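Long-range contact in protein NBR1 homolog (Arabidopsis thaliana, PDB 6TGS), which probably acts as an autophagy receptor that delivers ubiquitinated protein aggregates to the vacuole, and self-associates through the PB1 domain seen here: residues A5-V10 against F21-V25. The protein carries 3 engineered substitutions. Residues are numbered along the deposited sequence; the frame is centred on the assembly and turned at random.
Sequences ANALVV and FRVPV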
loop_
_atom_site.group_PDB
_atom_site.type_symbol
_atom_site.label_atom_id
_atom_site.label_comp_id
_atom_site.label_asym_id
_atom_site.label_seq_id
_atom_site.Cartn_x
_atom_site.Cartn_y
_atom_site.Cartn_z
ATOM N N ALA A 5 14.384 8.168 -8.233
ATOM C CA ALA A 5 15.104 6.922 -8.478
ATOM C C ALA A 5 15.324 6.144 -7.180
ATOM O O ALA A 5 16.178 5.259 -7.113
ATOM C CB ALA A 5 16.437 7.205 -9.167
ATOM N N ASN A 6 14.549 6.486 -6.151
ATOM C CA ASN A 6 14.556 5.781 -4.873
ATOM C C ASN A 6 13.152 5.248 -4.618
ATOM O O ASN A 6 12.181 6.008 -4.639
ATOM C CB ASN A 6 15.020 6.699 -3.736
ATOM C CG ASN A 6 13.977 7.729 -3.350
ATOM O OD1 ASN A 6 13.674 8.637 -4.122
ATOM N ND2 ASN A 6 13.410 7.584 -2.157
ATOM N N ALA A 7 13.042 3.946 -4.390
ATOM C CA ALA A 7 11.741 3.301 -4.338
ATOM C C ALA A 7 11.150 3.354 -2.931
ATOM O O ALA A 7 11.862 3.484 -1.933
ATOM C CB ALA A 7 11.852 1.852 -4.812
ATOM N N LEU A 8 9.820 3.270 -2.869
ATOM C CA LEU A 8 9.123 3.086 -1.604
ATOM C C LEU A 8 9.127 1.611 -1.235
ATOM O O LEU A 8 8.723 0.765 -2.034
ATOM C CB LEU A 8 7.682 3.593 -1.696
ATOM C CG LEU A 8 6.758 3.327 -0.496
ATOM C CD1 LEU A 8 7.137 4.188 0.699
ATOM C CD2 LEU A 8 5.292 3.538 -0.866
ATOM N N VAL A 9 9.575 1.307 -0.025
ATOM C CA VAL A 9 9.469 -0.048 0.499
ATOM C C VAL A 9 8.068 -0.220 1.076
ATOM O O VAL A 9 7.638 0.555 1.934
ATOM C CB VAL A 9 10.542 -0.319 1.560
ATOM C CG1 VAL A 9 10.289 -1.657 2.230
ATOM C CG2 VAL A 9 11.910 -0.301 0.915
ATOM N N VAL A 10 7.358 -1.236 0.596
ATOM C CA VAL A 10 6.013 -1.546 1.067
ATOM C C VAL A 10 6.070 -2.894 1.765
ATOM O O VAL A 10 6.581 -3.868 1.206
ATOM C CB VAL A 10 4.998 -1.554 -0.087
ATOM C CG1 VAL A 10 3.600 -1.909 0.427
ATOM C CG2 VAL A 10 4.982 -0.198 -0.774
ATOM N N PHE A 21 7.795 -5.702 -0.732
ATOM C CA PHE A 21 8.165 -5.428 -2.114
ATOM C C PHE A 21 8.479 -3.943 -2.232
ATOM O O PHE A 21 8.230 -3.164 -1.312
ATOM C CB PHE A 21 7.079 -5.857 -3.110
ATOM C CG PHE A 21 5.742 -5.229 -2.872
ATOM C CD1 PHE A 21 4.833 -5.827 -2.027
ATOM C CD2 PHE A 21 5.380 -4.058 -3.526
ATOM C CE1 PHE A 21 3.584 -5.266 -1.813
ATOM C CE2 PHE A 21 4.121 -3.493 -3.324
ATOM C CZ PHE A 21 3.230 -4.106 -2.459
ATOM N N ARG A 22 9.037 -3.544 -3.367
ATOM C CA ARG A 22 9.415 -2.150 -3.551
ATOM C C ARG A 22 8.675 -1.563 -4.739
ATOM O O ARG A 22 8.433 -2.241 -5.742
ATOM C CB ARG A 22 10.926 -2.003 -3.748
ATOM C CG ARG A 22 11.746 -2.551 -2.592
ATOM C CD ARG A 22 13.121 -1.896 -2.515
ATOM N NE ARG A 22 13.836 -1.951 -3.787
ATOM C CZ ARG A 22 14.811 -1.116 -4.128
ATOM N NH1 ARG A 22 15.192 -0.158 -3.294
ATOM N NH2 ARG A 22 15.404 -1.235 -5.307
ATOM N N VAL A 23 8.326 -0.283 -4.623
ATOM C CA VAL A 23 7.521 0.407 -5.612
ATOM C C VAL A 23 8.350 1.569 -6.155
ATOM O O VAL A 23 8.777 2.430 -5.379
ATOM C CB VAL A 23 6.195 0.926 -5.033
ATOM C CG1 VAL A 23 5.463 1.730 -6.087
ATOM C CG2 VAL A 23 5.341 -0.243 -4.547
ATOM N N PRO A 24 8.604 1.629 -7.457
ATOM C CA PRO A 24 9.375 2.750 -8.005
ATOM C C PRO A 24 8.627 4.069 -7.872
ATOM O O PRO A 24 7.395 4.122 -7.871
ATOM C CB PRO A 24 9.569 2.363 -9.476
ATOM C CG PRO A 24 8.450 1.415 -9.769
ATOM C CD PRO A 24 8.231 0.653 -8.493
ATOM N N VAL A 25 9.412 5.128 -7.708
ATOM C CA VAL A 25 8.867 6.509 -7.664
ATOM C C VAL A 25 9.286 7.255 -8.929
ATOM O O VAL A 25 10.360 6.951 -9.480
ATOM C CB VAL A 25 9.317 7.256 -6.397
ATOM C CG1 VAL A 25 9.159 6.403 -5.150
ATOM C CG2 VAL A 25 10.736 7.783 -6.531
#
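Residues 8-10 and 21-23 run antiparallel as neighbouring strands, with axes 4.7 Å apart at closest approach. Four backbone hydrogen bonds join them. Leu-8 and Val-23 bond both ways, N to O, each at 2.8 Å. Val-10 and Phe-21 do the same, at 2.8 Å from Val-10 N to Phe-21 O and 2.9 Å from Phe-21 N to Val-10 O. Val-9 and Arg-22 form the non-hydrogen-bonded pair between them.

Leu-8, Val-10, Phe-21 and Val-23 share one face of the sheet. Phe-21 takes chi1 p, which brings its ring over Val-10. Val-10 CB lies 4.1 Å from the centroid of the Phe-21 ring, a CH-pi contact over the ring face. Val-10 is in the t rotamer, and its CG2 meets Val-23 CG2 at 3.8 Å. On this apolar face Phe-21 packs on helix 35-46, at Leu-38, Lys-41 and Leu-45, while Leu-8 and Val-23 rest on Leu-31 of a loop.

Val-9 and Arg-22 lie on the other face, where Val-9 CG2 meets Arg-22 CD at 4.0 Å. The bent Arg-22 chain (chi1 m, chi3 m) sets one face of its guanidinium against Ala-7 CB. Beyond the strands, Val-25 points toward residues 5-10. Its CG2 packs tightly against the backbone, 3.0 Å from Asn-6 O, though Asn-6 is poorly ordered.

This is the open end of the N-terminal beta hairpin of the PB1 domain, a ubiquitin-like beta-grasp fold.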